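Xylanase and alpha-amylase inhibitor protein (Scadoxus multiflorus, PDB 3MU7) inhibits xylanase and alpha-amylase and has the TIM-barrel fold of glycosyl hydrolase family 18. Local coordinates at residues A[34-39]-A[78-83]; A[97-102]-A[109-114]; A[199-204]-A[240-245]; A[218-223]-A[259-264]. One frame throughout, in Å; residues are numbered along the deposited sequence.

Interaction 1: residues A[34-39]-A[78-83]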
loop_
_atom_site.group_PDB
_atom_site.type_symbol
_atom_site.label_atom_id
_atom_site.label_comp_id
_atom_site.label_asym_id
_atom_site.label_seq_id
_atom_site.Cartn_x
_atom_site.Cartn_y
_atom_site.Cartn_z
ATOM N N PHE A 34 -9.872 -1.126 -1.833
ATOM C CA PHE A 34 -9.259 -0.324 -2.903
ATOM C C PHE A 34 -10.289 0.581 -3.549
ATOM O O PHE A 34 -11.482 0.240 -3.622
ATOM C CB PHE A 34 -8.716 -1.230 -4.021
ATOM C CG PHE A 34 -7.573 -2.084 -3.589
ATOM C CD1 PHE A 34 -6.277 -1.582 -3.597
ATOM C CD2 PHE A 34 -7.796 -3.375 -3.125
ATOM C CE1 PHE A 34 -5.216 -2.360 -3.157
ATOM C CE2 PHE A 34 -6.747 -4.156 -2.674
ATOM C CZ PHE A 34 -5.453 -3.649 -2.687
ATOM N N LEU A 35 -9.836 1.726 -4.051
ATOM C CA LEU A 35 -10.599 2.449 -5.062
ATOM C C LEU A 35 -10.242 1.761 -6.375
ATOM O O LEU A 35 -9.229 2.087 -7.011
ATOM C CB LEU A 35 -10.231 3.931 -5.088
ATOM C CG LEU A 35 -11.173 4.790 -5.939
ATOM C CD1 LEU A 35 -12.422 5.161 -5.151
ATOM C CD2 LEU A 35 -10.483 6.046 -6.450
ATOM N N ASN A 36 -11.052 0.774 -6.746
ATOM C CA ASN A 36 -10.723 -0.113 -7.855
ATOM C C ASN A 36 -11.440 0.212 -9.160
ATOM O O ASN A 36 -11.298 -0.520 -10.144
ATOM C CB ASN A 36 -11.002 -1.565 -7.463
ATOM C CG ASN A 36 -12.474 -1.898 -7.504
ATOM O OD1 ASN A 36 -13.328 -1.036 -7.290
ATOM N ND2 ASN A 36 -12.784 -3.159 -7.800
ATOM N N THR A 37 -12.202 1.301 -9.154
ATOM C CA THR A 37 -12.985 1.715 -10.308
ATOM C C THR A 37 -12.760 3.196 -10.537
ATOM O O THR A 37 -13.041 4.014 -9.662
ATOM C CB THR A 37 -14.482 1.457 -10.066
ATOM O OG1 THR A 37 -14.674 0.080 -9.731
ATOM C CG2 THR A 37 -15.303 1.792 -11.303
ATOM N N PHE A 38 -12.222 3.518 -11.708
ATOM C CA PHE A 38 -12.052 4.894 -12.162
ATOM C C PHE A 38 -11.583 4.899 -13.602
ATOM O O PHE A 38 -11.144 3.879 -14.115
ATOM C CB PHE A 38 -11.072 5.693 -11.276
ATOM C CG PHE A 38 -9.711 5.059 -11.108
ATOM C CD1 PHE A 38 -8.735 5.164 -12.099
ATOM C CD2 PHE A 38 -9.397 4.383 -9.938
ATOM C CE1 PHE A 38 -7.467 4.591 -11.924
ATOM C CE2 PHE A 38 -8.134 3.817 -9.755
ATOM C CZ PHE A 38 -7.171 3.920 -10.747
ATOM N N GLY A 39 -11.679 6.065 -14.234
ATOM C CA GLY A 39 -11.181 6.262 -15.585
ATOM C C GLY A 39 -12.119 5.758 -16.656
ATOM O O GLY A 39 -13.028 4.964 -16.389
ATOM N N ALA A 78 -7.034 -6.431 -9.208
ATOM C CA ALA A 78 -7.818 -6.391 -10.436
ATOM C C ALA A 78 -8.938 -5.370 -10.272
ATOM O O ALA A 78 -9.181 -4.863 -9.178
ATOM C CB ALA A 78 -8.379 -7.776 -10.761
ATOM N N GLY A 79 -9.618 -5.056 -11.365
ATOM C CA GLY A 79 -10.733 -4.132 -11.301
ATOM C C GLY A 79 -10.777 -3.265 -12.533
ATOM O O GLY A 79 -9.786 -3.168 -13.261
ATOM N N PRO A 80 -11.928 -2.622 -12.776
ATOM C CA PRO A 80 -12.112 -1.795 -13.954
ATOM C C PRO A 80 -11.560 -0.401 -13.689
ATOM O O PRO A 80 -12.311 0.568 -13.537
ATOM C CB PRO A 80 -13.631 -1.773 -14.118
ATOM C CG PRO A 80 -14.147 -1.874 -12.736
ATOM C CD PRO A 80 -13.145 -2.664 -11.942
ATOM N N TYR A 81 -10.244 -0.320 -13.579
ATOM C CA TYR A 81 -9.601 0.964 -13.434
ATOM C C TYR A 81 -8.616 1.170 -14.560
ATOM O O TYR A 81 -7.938 0.234 -14.989
ATOM C CB TYR A 81 -8.940 1.118 -12.058
ATOM C CG TYR A 81 -7.824 0.152 -11.730
ATOM C CD1 TYR A 81 -6.504 0.430 -12.093
ATOM C CD2 TYR A 81 -8.081 -1.016 -11.016
ATOM C CE1 TYR A 81 -5.473 -0.439 -11.770
ATOM C CE2 TYR A 81 -7.057 -1.899 -10.689
ATOM C CZ TYR A 81 -5.749 -1.602 -11.068
ATOM O OH TYR A 81 -4.723 -2.457 -10.736
ATOM N N SER A 82 -8.568 2.399 -15.050
ATOM C CA SER A 82 -7.625 2.782 -16.081
ATOM C C SER A 82 -7.467 4.280 -16.008
ATOM O O SER A 82 -8.270 4.971 -15.387
ATOM C CB SER A 82 -8.123 2.366 -17.467
ATOM O OG SER A 82 -9.312 3.043 -17.796
ATOM N N LEU A 83 -6.421 4.776 -16.648
ATOM C CA LEU A 83 -6.098 6.172 -16.566
ATOM C C LEU A 83 -5.415 6.583 -17.854
ATOM O O LEU A 83 -4.283 7.071 -17.853
ATOM C CB LEU A 83 -5.200 6.407 -15.351
ATOM C CG LEU A 83 -5.370 7.803 -14.772
ATOM C CD1 LEU A 83 -6.629 7.908 -13.929
ATOM C CD2 LEU A 83 -4.141 8.176 -13.976
HETATM O O HOH W 1 -11.342 -5.543 -7.983
HETATM O O HOH W 2 -11.445 2.160 -16.537
#

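Interaction 2: residues A[97-102]-A[109-114]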
loop_
_atom_site.group_PDB
_atom_site.type_symbol
_atom_site.label_atom_id
_atom_site.label_comp_id
_atom_site.label_asym_id
_atom_site.label_seq_id
_atom_site.Cartn_x
_atom_site.Cartn_y
_atom_site.Cartn_z
ATOM N N HIS A 97 -8.094 14.367 -3.697
ATOM C CA HIS A 97 -7.729 15.504 -2.862
ATOM C C HIS A 97 -8.897 16.070 -2.085
ATOM O O HIS A 97 -8.797 16.233 -0.880
ATOM C CB HIS A 97 -7.091 16.581 -3.737
ATOM C CG HIS A 97 -6.378 17.635 -2.961
ATOM N ND1 HIS A 97 -6.525 18.956 -3.260
ATOM C CD2 HIS A 97 -5.473 17.563 -1.968
ATOM C CE1 HIS A 97 -5.767 19.659 -2.455
ATOM N NE2 HIS A 97 -5.151 18.851 -1.633
ATOM N N LYS A 98 -9.972 16.336 -2.791
ATOM C CA LYS A 98 -11.141 16.950 -2.167
ATOM C C LYS A 98 -11.827 16.024 -1.174
ATOM O O LYS A 98 -12.305 16.468 -0.132
ATOM C CB LYS A 98 -12.151 17.387 -3.228
ATOM C CG LYS A 98 -11.721 18.598 -4.038
ATOM C CD LYS A 98 -12.852 19.070 -4.936
ATOM C CE LYS A 98 -12.518 20.385 -5.620
ATOM N NZ LYS A 98 -13.674 20.915 -6.397
ATOM N N ASN A 99 -11.881 14.735 -1.490
ATOM C CA ASN A 99 -12.685 13.808 -0.696
ATOM C C ASN A 99 -11.964 13.082 0.425
ATOM O O ASN A 99 -12.609 12.663 1.390
ATOM C CB ASN A 99 -13.388 12.810 -1.599
ATOM C CG ASN A 99 -14.549 13.428 -2.321
ATOM O OD1 ASN A 99 -15.571 13.730 -1.708
ATOM N ND2 ASN A 99 -14.403 13.636 -3.626
ATOM N N PHE A 100 -10.646 12.935 0.305
ATOM C CA PHE A 100 -9.874 12.119 1.238
ATOM C C PHE A 100 -8.700 12.848 1.870
ATOM O O PHE A 100 -8.280 12.476 2.958
ATOM C CB PHE A 100 -9.352 10.844 0.554
ATOM C CG PHE A 100 -10.434 9.938 0.031
ATOM C CD1 PHE A 100 -11.087 9.038 0.873
ATOM C CD2 PHE A 100 -10.788 9.969 -1.314
ATOM C CE1 PHE A 100 -12.089 8.195 0.378
ATOM C CE2 PHE A 100 -11.778 9.134 -1.814
ATOM C CZ PHE A 100 -12.429 8.243 -0.967
ATOM N N LEU A 101 -8.148 13.856 1.201
ATOM C CA LEU A 101 -6.885 14.442 1.659
ATOM C C LEU A 101 -7.023 15.824 2.276
ATOM O O LEU A 101 -6.055 16.374 2.805
ATOM C CB LEU A 101 -5.863 14.442 0.520
ATOM C CG LEU A 101 -5.545 13.061 -0.070
ATOM C CD1 LEU A 101 -4.717 13.195 -1.334
ATOM C CD2 LEU A 101 -4.833 12.162 0.945
ATOM N N LEU A 102 -8.232 16.365 2.203
ATOM C CA LEU A 102 -8.562 17.657 2.787
ATOM C C LEU A 102 -9.769 17.492 3.696
ATOM O O LEU A 102 -10.565 16.578 3.494
ATOM C CB LEU A 102 -8.911 18.660 1.688
ATOM C CG LEU A 102 -7.802 19.142 0.757
ATOM C CD1 LEU A 102 -8.424 19.967 -0.355
ATOM C CD2 LEU A 102 -6.761 19.956 1.510
ATOM N N GLU A 109 -19.276 17.491 -2.019
ATOM C CA GLU A 109 -18.322 16.374 -1.948
ATOM C C GLU A 109 -18.998 15.087 -1.480
ATOM O O GLU A 109 -19.832 15.127 -0.574
ATOM C CB GLU A 109 -17.154 16.713 -1.019
ATOM C CG GLU A 109 -16.303 17.883 -1.497
ATOM C CD GLU A 109 -15.330 18.395 -0.444
ATOM O OE1 GLU A 109 -15.412 17.938 0.724
ATOM O OE2 GLU A 109 -14.491 19.246 -0.801
ATOM N N SER A 110 -18.633 13.949 -2.092
ATOM C CA SER A 110 -19.209 12.658 -1.702
ATOM C C SER A 110 -18.688 12.156 -0.321
ATOM O O SER A 110 -19.408 11.438 0.376
ATOM C CB SER A 110 -19.003 11.608 -2.796
ATOM O OG SER A 110 -17.625 11.377 -3.019
ATOM N N ARG A 111 -17.451 12.571 0.067
ATOM C CA ARG A 111 -16.867 12.145 1.342
ATOM C C ARG A 111 -17.144 10.647 1.671
ATOM O O ARG A 111 -17.821 10.328 2.645
ATOM C CB ARG A 111 -17.362 13.000 2.519
ATOM C CG ARG A 111 -17.325 14.508 2.307
ATOM C CD ARG A 111 -15.904 15.044 2.127
ATOM N NE ARG A 111 -15.001 14.725 3.247
ATOM C CZ ARG A 111 -13.801 15.283 3.393
ATOM N NH1 ARG A 111 -13.359 16.162 2.508
ATOM N NH2 ARG A 111 -13.047 14.943 4.442
ATOM N N PRO A 112 -16.596 9.764 0.860
ATOM C CA PRO A 112 -16.830 8.340 1.142
ATOM C C PRO A 112 -16.559 7.914 2.553
ATOM O O PRO A 112 -17.302 7.100 3.101
ATOM C CB PRO A 112 -16.108 7.652 -0.007
ATOM C CG PRO A 112 -16.407 8.582 -1.144
ATOM C CD PRO A 112 -16.665 9.947 -0.601
ATOM N N PHE A 113 -15.485 8.432 3.153
ATOM C CA PHE A 113 -15.137 8.096 4.539
ATOM C C PHE A 113 -15.499 9.240 5.484
ATOM O O PHE A 113 -14.858 9.437 6.525
ATOM C CB PHE A 113 -13.644 7.776 4.650
ATOM C CG PHE A 113 -13.155 6.622 3.837
ATOM C CD1 PHE A 113 -14.040 5.655 3.341
ATOM C CD2 PHE A 113 -11.799 6.511 3.543
ATOM C CE1 PHE A 113 -13.551 4.585 2.572
ATOM C CE2 PHE A 113 -11.315 5.457 2.768
ATOM C CZ PHE A 113 -12.192 4.485 2.285
ATOM N N GLY A 114 -16.527 10.006 5.118
ATOM C CA GLY A 114 -16.954 11.107 5.967
ATOM C C GLY A 114 -15.897 12.182 6.124
ATOM O O GLY A 114 -15.157 12.485 5.206
HETATM O O HOH W 3 -13.945 10.907 3.010
HETATM O O HOH W 4 -17.069 14.210 -4.829
#

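Interaction 3: residues A[199-204]-A[240-245]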
loop_
_atom_site.group_PDB
_atom_site.type_symbol
_atom_site.label_atom_id
_atom_site.label_comp_id
_atom_site.label_asym_id
_atom_site.label_seq_id
_atom_site.Cartn_x
_atom_site.Cartn_y
_atom_site.Cartn_z
ATOM N N ASN A 199 18.487 -11.123 -4.485
ATOM C CA ASN A 199 18.945 -10.421 -5.686
ATOM C C ASN A 199 17.989 -9.294 -6.078
ATOM O O ASN A 199 18.423 -8.186 -6.377
ATOM C CB ASN A 199 19.137 -11.390 -6.858
ATOM C CG ASN A 199 20.357 -12.279 -6.691
ATOM O OD1 ASN A 199 21.292 -11.952 -5.961
ATOM N ND2 ASN A 199 20.353 -13.413 -7.382
ATOM N N ALA A 200 16.689 -9.577 -6.054
ATOM C CA ALA A 200 15.674 -8.564 -6.354
ATOM C C ALA A 200 15.677 -7.438 -5.312
ATOM O O ALA A 200 15.643 -6.258 -5.667
ATOM C CB ALA A 200 14.300 -9.206 -6.464
ATOM N N TRP A 201 15.747 -7.793 -4.032
ATOM C CA TRP A 201 15.859 -6.777 -2.988
ATOM C C TRP A 201 17.062 -5.867 -3.208
ATOM O O TRP A 201 16.951 -4.651 -3.078
ATOM C CB TRP A 201 15.956 -7.394 -1.589
ATOM C CG TRP A 201 16.500 -6.395 -0.594
ATOM C CD1 TRP A 201 17.766 -6.353 -0.077
ATOM C CD2 TRP A 201 15.813 -5.261 -0.056
ATOM N NE1 TRP A 201 17.902 -5.275 0.761
ATOM C CE2 TRP A 201 16.717 -4.588 0.797
ATOM C CE3 TRP A 201 14.517 -4.751 -0.205
ATOM C CZ2 TRP A 201 16.364 -3.434 1.504
ATOM C CZ3 TRP A 201 14.166 -3.602 0.495
ATOM C CH2 TRP A 201 15.086 -2.960 1.340
ATOM N N LYS A 202 18.214 -6.435 -3.542
ATOM C CA LYS A 202 19.422 -5.643 -3.740
ATOM C C LYS A 202 19.218 -4.622 -4.832
ATOM O O LYS A 202 19.587 -3.492 -4.702
ATOM C CB LYS A 202 20.660 -6.541 -4.039
ATOM C CG LYS A 202 21.245 -7.237 -2.821
ATOM C CD LYS A 202 22.408 -8.207 -3.152
ATOM C CE LYS A 202 22.301 -9.455 -2.281
ATOM N NZ LYS A 202 23.505 -9.690 -1.644
ATOM N N GLU A 203 18.590 -5.072 -5.910
ATOM C CA GLU A 203 18.327 -4.153 -7.003
ATOM C C GLU A 203 17.352 -3.032 -6.619
ATOM O O GLU A 203 17.612 -1.861 -6.900
ATOM C CB GLU A 203 17.847 -4.867 -8.265
ATOM C CG GLU A 203 17.725 -3.875 -9.403
ATOM C CD GLU A 203 17.611 -4.484 -10.777
ATOM O OE1 GLU A 203 17.151 -5.633 -10.923
ATOM O OE2 GLU A 203 17.980 -3.770 -11.724
ATOM N N TRP A 204 16.234 -3.396 -5.990
ATOM C CA TRP A 204 15.249 -2.400 -5.555
ATOM C C TRP A 204 15.857 -1.397 -4.584
ATOM O O TRP A 204 15.675 -0.188 -4.735
ATOM C CB TRP A 204 14.020 -3.073 -4.945
ATOM C CG TRP A 204 13.084 -3.604 -5.981
ATOM C CD1 TRP A 204 13.008 -4.885 -6.450
ATOM C CD2 TRP A 204 12.098 -2.857 -6.689
ATOM N NE1 TRP A 204 12.032 -4.982 -7.411
ATOM C CE2 TRP A 204 11.456 -3.748 -7.577
ATOM C CE3 TRP A 204 11.696 -1.515 -6.665
ATOM C CZ2 TRP A 204 10.429 -3.340 -8.428
ATOM C CZ3 TRP A 204 10.684 -1.112 -7.507
ATOM C CH2 TRP A 204 10.059 -2.022 -8.382
ATOM N N PRO A 240 19.152 -9.236 8.188
ATOM C CA PRO A 240 20.549 -8.788 8.319
ATOM C C PRO A 240 21.023 -8.053 7.059
ATOM O O PRO A 240 21.566 -7.028 7.204
ATOM C CB PRO A 240 21.326 -10.102 8.547
ATOM C CG PRO A 240 20.310 -11.001 9.202
ATOM C CD PRO A 240 19.024 -10.680 8.451
ATOM N N ASN A 241 20.754 -8.555 5.888
ATOM C CA ASN A 241 21.174 -7.832 4.673
ATOM C C ASN A 241 20.283 -6.594 4.422
ATOM O O ASN A 241 20.787 -5.568 4.159
ATOM C CB ASN A 241 21.168 -8.774 3.492
ATOM C CG ASN A 241 22.015 -8.294 2.344
ATOM O OD1 ASN A 241 22.470 -7.204 2.357
ATOM N ND2 ASN A 241 22.348 -9.198 1.438
ATOM N N ALA A 242 18.979 -6.733 4.546
ATOM C CA ALA A 242 18.097 -5.596 4.322
ATOM C C ALA A 242 18.418 -4.420 5.201
ATOM O O ALA A 242 18.402 -3.324 4.773
ATOM C CB ALA A 242 16.648 -6.014 4.515
ATOM N N GLN A 243 18.695 -4.671 6.461
ATOM C CA GLN A 243 19.029 -3.608 7.413
ATOM C C GLN A 243 20.330 -2.873 7.083
ATOM O O GLN A 243 20.583 -1.796 7.626
ATOM C CB GLN A 243 19.060 -4.151 8.847
ATOM C CG GLN A 243 17.678 -4.325 9.451
ATOM C CD GLN A 243 17.639 -5.290 10.626
ATOM O OE1 GLN A 243 18.670 -5.644 11.200
ATOM N NE2 GLN A 243 16.438 -5.720 10.986
ATOM N N ASP A 244 21.139 -3.444 6.192
ATOM C CA ASP A 244 22.362 -2.787 5.724
ATOM C C ASP A 244 22.073 -1.686 4.691
ATOM O O ASP A 244 22.970 -0.917 4.323
ATOM C CB ASP A 244 23.348 -3.814 5.156
ATOM C CG ASP A 244 24.748 -3.251 5.000
ATOM O OD1 ASP A 244 25.305 -2.737 5.997
ATOM O OD2 ASP A 244 25.294 -3.323 3.879
ATOM N N SER A 245 20.829 -1.613 4.222
ATOM C CA SER A 245 20.426 -0.558 3.301
ATOM C C SER A 245 19.895 0.666 4.029
ATOM O O SER A 245 19.056 0.563 4.928
ATOM C CB SER A 245 19.366 -1.059 2.326
ATOM O OG SER A 245 18.858 0.028 1.564
HETATM O O HOH W 5 20.473 -4.352 1.635
#

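Interaction 4: residues A[218-223]-A[259-264]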
loop_
_atom_site.group_PDB
_atom_site.type_symbol
_atom_site.label_atom_id
_atom_site.label_comp_id
_atom_site.label_asym_id
_atom_site.label_seq_id
_atom_site.Cartn_x
_atom_site.Cartn_y
_atom_site.Cartn_z
ATOM N N PRO A 218 3.473 -12.228 1.806
ATOM C CA PRO A 218 2.164 -12.758 2.198
ATOM C C PRO A 218 2.153 -13.138 3.672
ATOM O O PRO A 218 3.143 -13.652 4.191
ATOM C CB PRO A 218 2.007 -14.021 1.339
ATOM C CG PRO A 218 3.112 -13.987 0.334
ATOM C CD PRO A 218 4.203 -13.152 0.920
ATOM N N ALA A 219 1.029 -12.908 4.344
ATOM C CA ALA A 219 0.925 -13.181 5.775
ATOM C C ALA A 219 0.603 -14.645 6.093
ATOM O O ALA A 219 0.694 -15.057 7.251
ATOM C CB ALA A 219 -0.093 -12.247 6.424
ATOM N N HIS A 220 0.249 -15.421 5.072
ATOM C CA HIS A 220 -0.187 -16.810 5.235
ATOM C C HIS A 220 -0.017 -17.475 3.877
ATOM O O HIS A 220 -0.133 -16.798 2.857
ATOM C CB HIS A 220 -1.668 -16.824 5.642
ATOM C CG HIS A 220 -2.198 -18.175 6.016
ATOM N ND1 HIS A 220 -2.573 -19.115 5.080
ATOM C CD2 HIS A 220 -2.459 -18.722 7.226
ATOM C CE1 HIS A 220 -3.023 -20.193 5.701
ATOM N NE2 HIS A 220 -2.963 -19.980 7.003
ATOM N N PRO A 221 0.240 -18.803 3.842
ATOM C CA PRO A 221 0.348 -19.495 2.547
ATOM C C PRO A 221 -0.850 -19.313 1.600
ATOM O O PRO A 221 -0.675 -19.297 0.378
ATOM C CB PRO A 221 0.478 -20.970 2.945
ATOM C CG PRO A 221 1.075 -20.956 4.285
ATOM C CD PRO A 221 0.655 -19.671 4.963
ATOM N N ASP A 222 -2.048 -19.172 2.162
ATOM C CA ASP A 222 -3.263 -19.016 1.368
ATOM C C ASP A 222 -3.455 -17.590 0.852
ATOM O O ASP A 222 -4.329 -17.358 0.029
ATOM C CB ASP A 222 -4.501 -19.389 2.195
ATOM C CG ASP A 222 -4.759 -20.892 2.264
ATOM O OD1 ASP A 222 -4.490 -21.621 1.277
ATOM O OD2 ASP A 222 -5.308 -21.335 3.301
ATOM N N ALA A 223 -2.668 -16.639 1.362
ATOM C CA ALA A 223 -2.858 -15.221 1.038
ATOM C C ALA A 223 -2.355 -14.837 -0.351
ATOM O O ALA A 223 -2.735 -13.794 -0.879
ATOM C CB ALA A 223 -2.197 -14.345 2.096
ATOM N N ASP A 259 -3.184 -12.008 8.309
ATOM C CA ASP A 259 -2.299 -11.778 9.452
ATOM C C ASP A 259 -3.029 -12.035 10.774
ATOM O O ASP A 259 -2.432 -12.504 11.744
ATOM C CB ASP A 259 -1.752 -10.352 9.403
ATOM C CG ASP A 259 -0.527 -10.154 10.273
ATOM O OD1 ASP A 259 0.217 -11.118 10.533
ATOM O OD2 ASP A 259 -0.299 -9.004 10.675
ATOM N N THR A 260 -4.327 -11.745 10.811
ATOM C CA THR A 260 -5.144 -12.041 11.990
ATOM C C THR A 260 -5.136 -13.545 12.283
ATOM O O THR A 260 -5.009 -13.943 13.445
ATOM C CB THR A 260 -6.590 -11.550 11.797
ATOM O OG1 THR A 260 -6.596 -10.137 11.557
ATOM C CG2 THR A 260 -7.463 -11.846 13.016
ATOM N N VAL A 261 -5.265 -14.348 11.226
ATOM C CA VAL A 261 -5.257 -15.820 11.280
ATOM C C VAL A 261 -3.875 -16.360 11.674
ATOM O O VAL A 261 -3.737 -17.189 12.583
ATOM C CB VAL A 261 -5.656 -16.425 9.884
ATOM C CG1 VAL A 261 -5.517 -17.952 9.860
ATOM C CG2 VAL A 261 -7.062 -15.994 9.470
ATOM N N SER A 262 -2.848 -15.885 10.982
ATOM C CA SER A 262 -1.524 -16.487 11.060
ATOM C C SER A 262 -0.654 -15.959 12.184
ATOM O O SER A 262 0.300 -16.620 12.580
ATOM C CB SER A 262 -0.797 -16.250 9.748
ATOM O OG SER A 262 -0.423 -14.886 9.658
ATOM N N GLN A 263 -0.948 -14.791 12.688
ATOM C CA GLN A 263 -0.119 -14.049 13.629
ATOM C C GLN A 263 1.314 -13.814 13.154
ATOM O O GLN A 263 2.201 -13.737 13.927
ATOM C CB GLN A 263 -0.163 -14.702 15.033
ATOM C CG GLN A 263 -1.540 -14.671 15.597
ATOM C CD GLN A 263 -1.561 -15.003 17.068
ATOM O OE1 GLN A 263 -0.921 -14.399 17.878
ATOM N NE2 GLN A 263 -2.319 -15.946 17.387
ATOM N N PHE A 264 1.465 -13.692 11.828
ATOM C CA PHE A 264 2.758 -13.439 11.191
ATOM C C PHE A 264 3.461 -12.224 11.788
ATOM O O PHE A 264 4.628 -12.312 12.188
ATOM C CB PHE A 264 2.553 -13.247 9.686
ATOM C CG PHE A 264 3.820 -13.305 8.868
ATOM C CD1 PHE A 264 4.131 -14.443 8.139
ATOM C CD2 PHE A 264 4.672 -12.210 8.785
ATOM C CE1 PHE A 264 5.276 -14.496 7.359
ATOM C CE2 PHE A 264 5.821 -12.261 8.011
ATOM C CZ PHE A 264 6.121 -13.409 7.301
#

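Interaction 1: residues A[34-39]-A[78-83]
Phe38 and Tyr81 meet face to methylene. CB of Tyr81 stands 3.6 Å from the centroid of the Phe38 ring, almost on the ring normal, in a CH-pi contact. Both residues place CG between the backbone N and the carbonyl carbon (chi1 55° in Phe38, 62° in Tyr81), and with this shared torsion the two side chains run side by side in the same direction, Tyr81 CB over the Phe38 ring. The rings themselves are oblique, their planes 36° apart. At the edge of the Phe38 ring lies the carbonyl oxygen of Ser82, while Leu83 CD1 lies 3.9 Å from Phe38 CD1. Asn36 O lies in the plane of the Tyr81 ring, 3.4 Å from Tyr81 CD2.

The backbones behind these rings form a single beta bridge. Ser82 N donates to Phe38 O at 3.1 Å, and Phe38 N makes a weak bond to Pro80 O; the latter oxygen also accepts from Gln42 NE2. Pro80, the centre of an inverse gamma turn, rests its CG 3.6 Å from Thr37 OG1. Two waters supplement the pairing: one joins Asn36 ND2 to Ala78 O, another joins Phe38 O to Ser82 OG.

Further out, Tyr81 OH is hydrogen-bonded to Gly76 O and to Glu126 N, and its ring stacks on His127. Tyr133 of helix 133-144 packs on Phe38, Tyr81 and Leu83. The contact thus joins the C-terminal end of strand 29-37, and the residues just after it, to the loop that follows strand 69-76, with few direct backbone bonds; burial of the two aromatic residues and hydration of the polar margin complete the join.

Interaction 2: residues A[97-102]-A[109-114]
Asn99 and Arg111 lead a mixed contact, polar around these two residues and apolar at Phe100, between the C-terminal end of helix 86-101 and the loop that runs on to strand 120-125. Asn99 OD1 accepts from Arg111 N at 2.8 Å, with an N-H...O angle of 158°. The arginine chain, bent at chi2 and chi3, turns back over the helix end. There its NH1 and NH2 grip Leu102 O end-on, at 3.0 and 3.1 Å, with that oxygen in the guanidinium plane, and Asn99 O lies over the centre of one guanidinium face. Arg111 NE donates a hydrogen bond to Gly114 O, and Arg111 NH1 forms a salt bridge with Glu109 OE1 at 3.2 Å. One arginine therefore satisfies carbonyl groups at the helix end and in its own loop, and probably offsets part of the carboxylate charge. A water links Asn99 O with Phe113 N and Gly114 O.

The apolar part is an edge-to-face pair: the edge of Phe100, led by CE1, points to the face of Phe113, with planes at 72°. Phe100 CZ also meets Pro112 CB at 3.8 Å. Phe113 continues onto Leu56 and Ile60 of helix 56-65 and onto Leu46 of strand 45-46, so the loop packs against helix 86-101, helix 56-65 and strand 45-46.

Interaction 3: residues A[199-204]-A[240-245]
Trp201 is swung towards Ala242 by a first torsion that sets CG anti to the backbone N (chi1 162°), while chi2 of -104° turns the indole. In this orientation Trp201 NE1 stands 3.6 Å from Ala242 CA, and CB of the same alanine lies 3.7 Å above the indole plane, offset toward the rim. Next to the NE1 side, CZ2 of the six-membered ring of Trp201 lies 3.9 Å from Ser245 CB. A water in the indole plane accepts from Trp201 NE1 at 2.9 Å and donates to Asn241 O at 2.8 Å. The buried indole N-H is thereby satisfied through solvent.

The contact is helix-to-helix packing on the outside of the TIM barrel, joining helix 195-207 to the C-terminal end of helix 231-242, where a type I turn from Ala242 to Ser245 leads into strand 248-254. Both helices belong to successive beta-alpha units, separated in sequence by strand 213-218. Trp201 extends inwards to Val213 and Leu215 of that strand and to Phe248 of the next; Ala242 also rests on Phe248.

At the outer margin, Lys202, bent at chi3 and chi4, brings its ammonium end near the side chain of Asn241, the two chains crossing at about a right angle. Ser245 OG is hydrogen-bonded to Lys247 N, while Ser245 CB remains beside the indole.

Interaction 4: residues A[218-223]-A[259-264]
Ser262 touches the 218-223 loop with each atom of its short side chain. Its CB lies 3.1 Å from Ala219 O and 3.9 Å from His220 CD2, at the edge of the imidazole and near its plane. One bond further, OG sits between the backbone N and the carbonyl carbon (chi1 72°), which carries it to Ala219 O. Ser262 OG donates to Ala219 O at 2.7 Å, tilted 34° from the carbonyl plane. Ser262 OG in turn accepts from Phe264 N at 3.1 Å, closing an ST turn, so a single hydroxyl ties the loop to the chain where helix 256-262 gives way to helix 264-269. Between these helices Gln263 has positive phi and occupies the N-cap position of the second.

Around this bond the remaining contacts are close packing without further hydrogen bonds across the segments. Ala219 CB fits against the backbone of Asp259, 3.6 Å from Asp259 N, and also approaches the CB atoms of Asp259 and Phe264. The Phe264 ring presents one face to Pro218 O, and Phe264 CB lies 3.6 Å from Ala219 O. His220 CD2 meets Val261 CG1 as well. The imidazole is held from within its own loop: ND1 accepts from Asp222 N in a nearly straight bond, 171° at the hydrogen.

Outside the two segments, the His220 ring meets Trp258 of helix 256-262, and Asp259 OD2 is hydrogen-bonded to Tyr27 OH and Ser265 OG. Phe264 packs on Pro231 and Val234 of helix 231-242 and on Leu253 of strand 248-254, placing the contact where the loop after strand 213-218 meets the C-terminal helices.

How the interactions relate
From the N terminus, interaction 1 is the first to close, joining the end of strand 29-37 to the loop after strand 69-76. Interaction 2 follows in series, a short loop closure at the end of helix 86-101, with centres about 17 Å apart. Interactions 3 and 4 belong to the last third of the chain and cross, their segments alternating: 199-204, 218-223, 240-245, 259-264. Interaction 3 joins two outer helices; interaction 4 brings the loop after strand 213-218 to the C-terminal helices. Interactions 1 and 3 lie on opposite sides of the chain's centre, as do 2 and 3. The set thus comprises one short closure and three that span about 36 to 39 residues.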